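Local atomic coordinates of endonuclease NucS (Pyrococcus abyssi, PDB entry 2VLD), a protein that cleaves the 3' and 5' single-stranded ends of branched DNA structures and binds single-stranded DNA, working as a homodimer that interacts with PCNA. Residues T83-S91 against E98-E106; I154-M162 against R190-E198. The protein carries 2 engineered substitutions. All coordinates share one frame; numbering follows the deposited sequence.

Contact 1. Residues T83-S91 against E98-E106. Engineered in segment 83-91: Met89 (natural residue Ile).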
loop_
_atom_site.group_PDB
_atom_site.type_symbol
_atom_site.label_atom_id
_atom_site.label_comp_id
_atom_site.label_asym_id
_atom_site.label_seq_id
_atom_site.Cartn_x
_atom_site.Cartn_y
_atom_site.Cartn_z
ATOM N N THR A 83 -10.999 15.499 -0.305
ATOM C CA THR A 83 -11.766 16.478 -1.059
ATOM C C THR A 83 -11.745 16.116 -2.541
ATOM O O THR A 83 -10.747 15.592 -3.019
ATOM C CB THR A 83 -11.160 17.881 -0.821
ATOM O OG1 THR A 83 -11.815 18.489 0.293
ATOM C CG2 THR A 83 -11.304 18.789 -2.022
ATOM N N PHE A 84 -12.836 16.389 -3.262
ATOM C CA PHE A 84 -12.915 16.068 -4.695
ATOM C C PHE A 84 -13.486 17.193 -5.586
ATOM O O PHE A 84 -14.464 17.840 -5.209
ATOM C CB PHE A 84 -13.694 14.764 -4.891
ATOM C CG PHE A 84 -13.831 14.345 -6.323
ATOM C CD1 PHE A 84 -12.709 14.113 -7.109
ATOM C CD2 PHE A 84 -15.082 14.182 -6.888
ATOM C CE1 PHE A 84 -12.835 13.732 -8.441
ATOM C CE2 PHE A 84 -15.220 13.800 -8.216
ATOM C CZ PHE A 84 -14.093 13.576 -8.994
ATOM N N LYS A 85 -12.872 17.392 -6.766
ATOM C CA LYS A 85 -13.250 18.436 -7.751
ATOM C C LYS A 85 -12.680 18.212 -9.186
ATOM O O LYS A 85 -12.488 19.175 -9.938
ATOM C CB LYS A 85 -12.804 19.817 -7.240
ATOM C CG LYS A 85 -13.627 20.985 -7.782
ATOM C CD LYS A 85 -12.780 22.239 -8.018
ATOM C CE LYS A 85 -13.652 23.369 -8.583
ATOM N NZ LYS A 85 -12.862 24.526 -9.096
ATOM N N GLU A 86 -12.455 16.948 -9.568
ATOM C CA GLU A 86 -11.613 16.545 -10.733
ATOM C C GLU A 86 -10.197 16.110 -10.262
ATOM O O GLU A 86 -9.408 15.494 -10.994
ATOM C CB GLU A 86 -11.571 17.627 -11.830
ATOM C CG GLU A 86 -10.359 17.597 -12.778
ATOM C CD GLU A 86 -10.204 16.284 -13.553
ATOM O OE1 GLU A 86 -11.029 15.355 -13.378
ATOM O OE2 GLU A 86 -9.231 16.185 -14.333
ATOM N N ASN A 87 -9.901 16.438 -9.014
ATOM C CA ASN A 87 -8.738 15.921 -8.346
ATOM C C ASN A 87 -9.191 15.371 -6.997
ATOM O O ASN A 87 -10.196 15.829 -6.445
ATOM C CB ASN A 87 -7.685 17.026 -8.191
ATOM C CG ASN A 87 -7.925 17.919 -6.959
ATOM O OD1 ASN A 87 -9.037 17.991 -6.424
ATOM N ND2 ASN A 87 -6.875 18.604 -6.508
ATOM N N SER A 88 -8.495 14.365 -6.488
ATOM C CA SER A 88 -8.644 14.023 -5.086
ATOM C C SER A 88 -7.486 14.709 -4.378
ATOM O O SER A 88 -6.333 14.580 -4.809
ATOM C CB SER A 88 -8.623 12.511 -4.868
ATOM O OG SER A 88 -9.702 11.896 -5.543
HETATM N N MSE A 89 -7.800 15.476 -3.334
HETATM C CA MSE A 89 -6.787 16.064 -2.476
HETATM C C MSE A 89 -6.896 15.512 -1.070
HETATM O O MSE A 89 -7.991 15.330 -0.534
HETATM C CB MSE A 89 -6.922 17.585 -2.384
HETATM C CG MSE A 89 -6.749 18.368 -3.672
HETATM SE SE MSE A 89 -8.401 19.282 -4.195
HETATM C CE MSE A 89 -8.213 21.061 -3.370
ATOM N N ILE A 90 -5.749 15.265 -0.463
ATOM C CA ILE A 90 -5.707 15.013 0.959
ATOM C C ILE A 90 -4.806 16.067 1.578
ATOM O O ILE A 90 -3.630 16.191 1.213
ATOM C CB ILE A 90 -5.351 13.515 1.291
ATOM C CG1 ILE A 90 -5.530 13.219 2.779
ATOM C CG2 ILE A 90 -3.973 13.161 0.883
ATOM C CD1 ILE A 90 -6.319 11.899 3.069
ATOM N N SER A 91 -5.397 16.875 2.452
ATOM C CA SER A 91 -4.678 17.931 3.137
ATOM C C SER A 91 -4.596 17.611 4.610
ATOM O O SER A 91 -5.600 17.288 5.253
ATOM C CB SER A 91 -5.362 19.294 2.963
ATOM O OG SER A 91 -5.643 19.558 1.606
ATOM N N GLU A 98 0.254 20.208 4.618
ATOM C CA GLU A 98 0.622 19.269 3.575
ATOM C C GLU A 98 -0.519 19.025 2.612
ATOM O O GLU A 98 -1.647 18.775 3.035
ATOM C CB GLU A 98 1.050 17.940 4.181
ATOM C CG GLU A 98 2.384 17.972 4.906
ATOM C CD GLU A 98 2.805 16.597 5.369
ATOM O OE1 GLU A 98 3.170 15.768 4.509
ATOM O OE2 GLU A 98 2.761 16.345 6.593
ATOM N N ARG A 99 -0.212 19.075 1.317
ATOM C CA ARG A 99 -1.214 18.850 0.285
ATOM C C ARG A 99 -0.778 17.785 -0.699
ATOM O O ARG A 99 0.224 17.944 -1.386
ATOM C CB ARG A 99 -1.523 20.147 -0.477
ATOM C CG ARG A 99 -2.951 20.217 -1.001
ATOM C CD ARG A 99 -3.215 21.494 -1.787
ATOM N NE ARG A 99 -3.069 21.237 -3.214
ATOM C CZ ARG A 99 -4.076 21.217 -4.078
ATOM N NH1 ARG A 99 -5.311 21.470 -3.676
ATOM N NH2 ARG A 99 -3.845 20.956 -5.351
ATOM N N LEU A 100 -1.544 16.707 -0.775
ATOM C CA LEU A 100 -1.299 15.710 -1.776
ATOM C C LEU A 100 -2.475 15.648 -2.732
ATOM O O LEU A 100 -3.593 15.361 -2.328
ATOM C CB LEU A 100 -1.034 14.344 -1.127
ATOM C CG LEU A 100 -0.580 13.203 -2.042
ATOM C CD1 LEU A 100 0.675 13.604 -2.754
ATOM C CD2 LEU A 100 -0.347 11.949 -1.239
ATOM N N GLU A 101 -2.207 15.904 -4.005
ATOM C CA GLU A 101 -3.247 15.907 -5.029
ATOM C C GLU A 101 -3.034 14.847 -6.105
ATOM O O GLU A 101 -1.940 14.670 -6.630
ATOM C CB GLU A 101 -3.365 17.292 -5.672
ATOM C CG GLU A 101 -4.020 17.291 -7.039
ATOM C CD GLU A 101 -4.122 18.673 -7.657
ATOM O OE1 GLU A 101 -3.365 19.573 -7.249
ATOM O OE2 GLU A 101 -4.964 18.859 -8.556
ATOM N N VAL A 102 -4.107 14.145 -6.422
ATOM C CA VAL A 102 -4.122 13.237 -7.542
ATOM C C VAL A 102 -5.002 13.902 -8.578
ATOM O O VAL A 102 -6.223 13.909 -8.436
ATOM C CB VAL A 102 -4.718 11.858 -7.145
ATOM C CG1 VAL A 102 -4.904 10.976 -8.362
ATOM C CG2 VAL A 102 -3.820 11.168 -6.138
ATOM N N GLU A 103 -4.404 14.493 -9.606
ATOM C CA GLU A 103 -5.232 15.009 -10.689
ATOM C C GLU A 103 -5.528 13.865 -11.635
ATOM O O GLU A 103 -4.644 13.360 -12.314
ATOM C CB GLU A 103 -4.632 16.250 -11.380
ATOM C CG GLU A 103 -3.860 16.019 -12.664
ATOM C CD GLU A 103 -3.480 17.319 -13.351
ATOM O OE1 GLU A 103 -2.322 17.769 -13.188
ATOM O OE2 GLU A 103 -4.342 17.902 -14.046
ATOM N N ILE A 104 -6.777 13.433 -11.626
ATOM C CA ILE A 104 -7.195 12.283 -12.407
ATOM C C ILE A 104 -7.262 12.649 -13.875
ATOM O O ILE A 104 -7.935 13.600 -14.256
ATOM C CB ILE A 104 -8.563 11.757 -11.940
ATOM C CG1 ILE A 104 -8.522 11.475 -10.432
ATOM C CG2 ILE A 104 -8.976 10.544 -12.775
ATOM C CD1 ILE A 104 -9.686 10.680 -9.917
ATOM N N ILE A 105 -6.540 11.895 -14.688
ATOM C CA ILE A 105 -6.550 12.078 -16.125
ATOM C C ILE A 105 -7.585 11.145 -16.745
ATOM O O ILE A 105 -8.352 11.531 -17.629
ATOM C CB ILE A 105 -5.155 11.790 -16.699
ATOM C CG1 ILE A 105 -4.256 12.998 -16.440
ATOM C CG2 ILE A 105 -5.224 11.433 -18.197
ATOM C CD1 ILE A 105 -2.821 12.790 -16.808
ATOM N N GLU A 106 -7.607 9.922 -16.238
ATOM C CA GLU A 106 -8.326 8.834 -16.848
ATOM C C GLU A 106 -8.571 7.808 -15.740
ATOM O O GLU A 106 -7.656 7.074 -15.361
ATOM C CB GLU A 106 -7.469 8.264 -17.985
ATOM C CG GLU A 106 -7.848 6.880 -18.486
ATOM C CD GLU A 106 -8.972 6.882 -19.503
ATOM O OE1 GLU A 106 -9.370 7.973 -19.968
ATOM O OE2 GLU A 106 -9.454 5.779 -19.843
#
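The guanidinium of Arg99 has one face covered by CG of Met89, an engineered residue modelled as selenomethionine. Farther along the same sheet face, the amide of Asn87 and the carboxylate of Glu101 meet almost perpendicularly, their planes 87° apart, and Asn87 ND2 gives a weak hydrogen bond of 2.8 Å to Glu101 OE2. As modelled, a chi1 of 84° turns the amide toward the carboxylate, but the exact positions of this amide and of the Met89 side chain are doubtful, since the two crowd each other; the neighbouring Arg99–Glu101 salt bridge is likewise imprecisely placed.

Beneath these groups, strands 87-91 and 98-104 form an antiparallel hairpin of the PH-like domain, at 171°. Ser88 with Val102 and Ile90 with Leu100 are the hydrogen-bonded pairs: Val102 N reaches Ser88 O at 2.8 Å, and Ile90 N reaches Leu100 O at 2.9 Å. Asn87–Glu103, Met89–Glu101 and Ser91–Arg99 are non-hydrogen-bonded pairs. Past the last of the ladder rungs, Ile104 N makes a weak 3.4 Å bond to Glu86 O.

The opposite face carries Ser88 as well as the apolar Ile90, Leu100 and Val102. Ile90 CG2 lies 3.8 Å from Leu100 CB, and both side chains rest on Phe62 of strand 62-65; Leu100 and Val102 also touch Ile64.

The two faces thus differ in chemistry. Ile90, Leu100 and Val102 pack on strand 62-65, whereas Arg99, Glu101 and Asn87 form a polar cluster beside the second subunit, whose His183 gives Glu101 a weak additional hydrogen bond. Arg190 of that subunit, close to Arg99, has its own salt-bridge mate in Glu40, and Glu101, if placed as modelled, would probably offset part of the Arg99 charge.

Contact 2. Residues I154-M162 against R190-E198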
loop_
_atom_site.group_PDB
_atom_site.type_symbol
_atom_site.label_atom_id
_atom_site.label_comp_id
_atom_site.label_asym_id
_atom_site.label_seq_id
_atom_site.Cartn_x
_atom_site.Cartn_y
_atom_site.Cartn_z
ATOM N N ILE A 154 14.445 -23.462 10.683
ATOM C CA ILE A 154 14.601 -24.636 9.827
ATOM C C ILE A 154 14.813 -24.143 8.396
ATOM O O ILE A 154 14.640 -22.960 8.132
ATOM C CB ILE A 154 13.346 -25.541 10.001
ATOM C CG1 ILE A 154 13.743 -26.805 10.718
ATOM C CG2 ILE A 154 12.655 -25.899 8.717
ATOM C CD1 ILE A 154 14.329 -26.539 12.088
ATOM N N ARG A 155 15.209 -25.022 7.478
ATOM C CA ARG A 155 15.466 -24.606 6.101
ATOM C C ARG A 155 14.277 -23.872 5.472
ATOM O O ARG A 155 14.462 -22.826 4.834
ATOM C CB ARG A 155 15.861 -25.790 5.235
ATOM C CG ARG A 155 17.313 -26.206 5.352
ATOM C CD ARG A 155 17.563 -27.352 4.388
ATOM N NE ARG A 155 18.882 -27.968 4.544
ATOM C CZ ARG A 155 19.376 -28.905 3.735
ATOM N NH1 ARG A 155 18.671 -29.356 2.698
ATOM N NH2 ARG A 155 20.585 -29.391 3.963
ATOM N N HIS A 156 13.071 -24.414 5.650
ATOM C CA HIS A 156 11.860 -23.787 5.105
ATOM C C HIS A 156 10.847 -23.412 6.177
ATOM O O HIS A 156 9.639 -23.599 5.989
ATOM C CB HIS A 156 11.167 -24.693 4.077
ATOM C CG HIS A 156 12.064 -25.183 2.991
ATOM N ND1 HIS A 156 12.944 -24.359 2.319
ATOM C CD2 HIS A 156 12.204 -26.413 2.443
ATOM C CE1 HIS A 156 13.597 -25.066 1.414
ATOM N NE2 HIS A 156 13.164 -26.314 1.467
ATOM N N GLY A 157 11.313 -22.882 7.298
ATOM C CA GLY A 157 10.365 -22.437 8.293
ATOM C C GLY A 157 10.842 -22.416 9.717
ATOM O O GLY A 157 12.035 -22.454 9.993
ATOM N N ILE A 158 9.873 -22.315 10.623
ATOM C CA ILE A 158 10.141 -22.220 12.052
ATOM C C ILE A 158 9.254 -23.186 12.810
ATOM O O ILE A 158 8.045 -23.223 12.607
ATOM C CB ILE A 158 9.946 -20.809 12.541
ATOM C CG1 ILE A 158 10.755 -19.861 11.644
ATOM C CG2 ILE A 158 10.333 -20.697 14.017
ATOM C CD1 ILE A 158 10.980 -18.482 12.217
ATOM N N VAL A 159 9.882 -23.981 13.668
ATOM C CA VAL A 159 9.244 -25.099 14.331
ATOM C C VAL A 159 8.980 -24.706 15.780
ATOM O O VAL A 159 9.882 -24.251 16.459
ATOM C CB VAL A 159 10.167 -26.350 14.241
ATOM C CG1 VAL A 159 9.710 -27.459 15.176
ATOM C CG2 VAL A 159 10.248 -26.851 12.797
ATOM N N ASP A 160 7.749 -24.883 16.250
ATOM C CA ASP A 160 7.357 -24.446 17.608
ATOM C C ASP A 160 8.252 -25.025 18.696
ATOM O O ASP A 160 8.931 -24.288 19.401
ATOM C CB ASP A 160 5.881 -24.780 17.880
ATOM C CG ASP A 160 4.926 -23.982 16.989
ATOM O OD1 ASP A 160 5.392 -22.996 16.379
ATOM O OD2 ASP A 160 3.716 -24.319 16.894
ATOM N N VAL A 161 8.226 -26.354 18.822
ATOM C CA VAL A 161 9.194 -27.120 19.594
ATOM C C VAL A 161 9.811 -28.212 18.688
ATOM O O VAL A 161 9.117 -28.834 17.879
ATOM C CB VAL A 161 8.536 -27.779 20.801
ATOM C CG1 VAL A 161 9.505 -28.748 21.490
ATOM C CG2 VAL A 161 8.052 -26.723 21.783
HETATM N N MSE A 162 11.118 -28.414 18.811
HETATM C CA MSE A 162 11.795 -29.513 18.137
HETATM C C MSE A 162 12.564 -30.293 19.180
HETATM O O MSE A 162 13.149 -29.711 20.106
HETATM C CB MSE A 162 12.726 -29.015 17.037
HETATM C CG MSE A 162 13.351 -30.122 16.220
HETATM SE SE MSE A 162 14.303 -29.410 14.656
HETATM C CE MSE A 162 16.141 -29.886 15.092
ATOM N N ARG A 190 4.949 -29.203 6.085
ATOM C CA ARG A 190 6.036 -28.486 5.430
ATOM C C ARG A 190 7.329 -28.585 6.237
ATOM O O ARG A 190 8.396 -28.833 5.676
ATOM C CB ARG A 190 5.649 -27.028 5.207
ATOM C CG ARG A 190 6.520 -26.317 4.196
ATOM C CD ARG A 190 6.009 -24.929 3.881
ATOM N NE ARG A 190 6.483 -23.952 4.852
ATOM C CZ ARG A 190 5.700 -23.298 5.707
ATOM N NH1 ARG A 190 4.389 -23.501 5.710
ATOM N NH2 ARG A 190 6.229 -22.426 6.548
ATOM N N TYR A 191 7.217 -28.418 7.555
ATOM C CA TYR A 191 8.366 -28.492 8.455
ATOM C C TYR A 191 8.948 -29.882 8.436
ATOM O O TYR A 191 10.158 -30.043 8.319
ATOM C CB TYR A 191 7.987 -28.108 9.891
ATOM C CG TYR A 191 7.320 -26.761 10.033
ATOM C CD1 TYR A 191 6.313 -26.566 10.973
ATOM C CD2 TYR A 191 7.693 -25.678 9.230
ATOM C CE1 TYR A 191 5.696 -25.341 11.117
ATOM C CE2 TYR A 191 7.077 -24.440 9.360
ATOM C CZ TYR A 191 6.080 -24.278 10.306
ATOM O OH TYR A 191 5.459 -23.057 10.451
ATOM N N VAL A 192 8.076 -30.885 8.526
ATOM C CA VAL A 192 8.504 -32.284 8.540
ATOM C C VAL A 192 9.238 -32.651 7.242
ATOM O O VAL A 192 10.361 -33.145 7.282
ATOM C CB VAL A 192 7.314 -33.236 8.842
ATOM C CG1 VAL A 192 7.706 -34.692 8.650
ATOM C CG2 VAL A 192 6.810 -33.019 10.255
ATOM N N ASP A 193 8.606 -32.365 6.106
ATOM C CA ASP A 193 9.194 -32.619 4.795
ATOM C C ASP A 193 10.551 -31.950 4.633
ATOM O O ASP A 193 11.496 -32.583 4.169
ATOM C CB ASP A 193 8.252 -32.160 3.681
ATOM C CG ASP A 193 7.038 -33.060 3.530
ATOM O OD1 ASP A 193 7.049 -34.193 4.066
ATOM O OD2 ASP A 193 6.069 -32.632 2.867
ATOM N N SER A 194 10.641 -30.679 5.024
ATOM C CA SER A 194 11.900 -29.928 5.014
ATOM C C SER A 194 12.994 -30.681 5.773
ATOM O O SER A 194 14.115 -30.818 5.291
ATOM C CB SER A 194 11.679 -28.527 5.612
ATOM O OG SER A 194 12.894 -27.820 5.818
ATOM N N LEU A 195 12.653 -31.177 6.954
ATOM C CA LEU A 195 13.600 -31.911 7.770
ATOM C C LEU A 195 13.854 -33.318 7.234
ATOM O O LEU A 195 14.949 -33.854 7.398
ATOM C CB LEU A 195 13.126 -31.961 9.217
ATOM C CG LEU A 195 13.109 -30.629 9.968
ATOM C CD1 LEU A 195 12.012 -30.665 10.964
ATOM C CD2 LEU A 195 14.419 -30.336 10.662
ATOM N N LYS A 196 12.852 -33.908 6.586
ATOM C CA LYS A 196 13.032 -35.207 5.931
ATOM C C LYS A 196 14.075 -35.129 4.808
ATOM O O LYS A 196 14.895 -36.029 4.656
ATOM C CB LYS A 196 11.701 -35.784 5.427
ATOM C CG LYS A 196 10.922 -36.558 6.492
ATOM C CD LYS A 196 9.581 -37.074 5.957
ATOM C CE LYS A 196 8.812 -37.809 7.059
ATOM N NZ LYS A 196 7.381 -38.064 6.706
ATOM N N GLU A 197 14.050 -34.038 4.047
ATOM C CA GLU A 197 15.067 -33.756 3.040
ATOM C C GLU A 197 16.428 -33.498 3.656
ATOM O O GLU A 197 17.421 -33.390 2.952
ATOM C CB GLU A 197 14.677 -32.544 2.191
ATOM C CG GLU A 197 13.480 -32.780 1.297
ATOM C CD GLU A 197 13.629 -32.137 -0.062
ATOM O OE1 GLU A 197 14.013 -30.946 -0.119
ATOM O OE2 GLU A 197 13.360 -32.826 -1.072
ATOM N N GLU A 198 16.478 -33.392 4.974
ATOM C CA GLU A 198 17.730 -33.064 5.634
ATOM C C GLU A 198 18.331 -34.200 6.447
ATOM O O GLU A 198 19.535 -34.430 6.382
ATOM C CB GLU A 198 17.580 -31.813 6.500
ATOM C CG GLU A 198 18.925 -31.262 6.962
ATOM C CD GLU A 198 18.853 -29.883 7.587
ATOM O OE1 GLU A 198 17.751 -29.294 7.685
ATOM O OE2 GLU A 198 19.928 -29.385 7.981
#
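Strand 157-159 passes beneath helix 190-198 at 102°, the segment axes 8.9 Å apart, so that Gly157 and His156 lie nearest Tyr191 and Ser194. This is a helix laid across the beta hairpin of a nuclease domain of the PD-(D/E)XK clan, and the type I turn from Ile154 to Gly157 fits against the helix. Gly157 has a positive phi of 154°, and a CB there would run into Tyr191 CE2.

The first torsion of Tyr191 swings its ring toward the backbone at Gly157 and Ile158. Ile158 O, which also accepts a hydrogen bond from Lys44 of the second subunit, stands 3.2 Å above the ring plane near CZ, while His156 O lies at the ring edge. The hydroxyl bonds to Glu40 of the second subunit. Replacement by an alanine would probably open a gap over Ile158 O and leave that glutamate without its hydroxyl partner. Val159 CG2 packs 3.9 Å from Tyr191 CB.

Toward the turn, Ile154 CG1 meets Leu195 CD2 at 3.6 Å, and Ser194 OG accepts a weak bond from His156 N. Arg190, salt-bridged to the same Glu40, sends NE weakly to His156 O at 3.4 Å. At the helix's far end, the Arg155 guanidinium stacks on the Glu198 carboxylate, planes 29° apart: Arg155 NE is 3.6 Å from Glu198 OE1, a salt bridge of charges alone with no N-H aimed at the oxygen.

Contact 1 belongs to the N-terminal region, which holds the single-stranded DNA binding site, and contact 2 to the C-terminal region, which holds the nuclease active site. Within one chain their centres are 50 Å apart and their nearest atoms about 35 Å, on opposite sides of the chain's centre. The dimer brings them together: helix 182-199 of one subunit supplies His183 and Arg190 beside the hairpin of the other, and Glu40, backbone partner of Arg99, grips contact 2 of its mate. Beside contact 2, Asp160 of segment 154-162 lies close to Glu174, consistent with the paired acidic residues of PD-(D/E)XK nucleases, and Asp160 is salt-bridged to Lys44 of the second subunit.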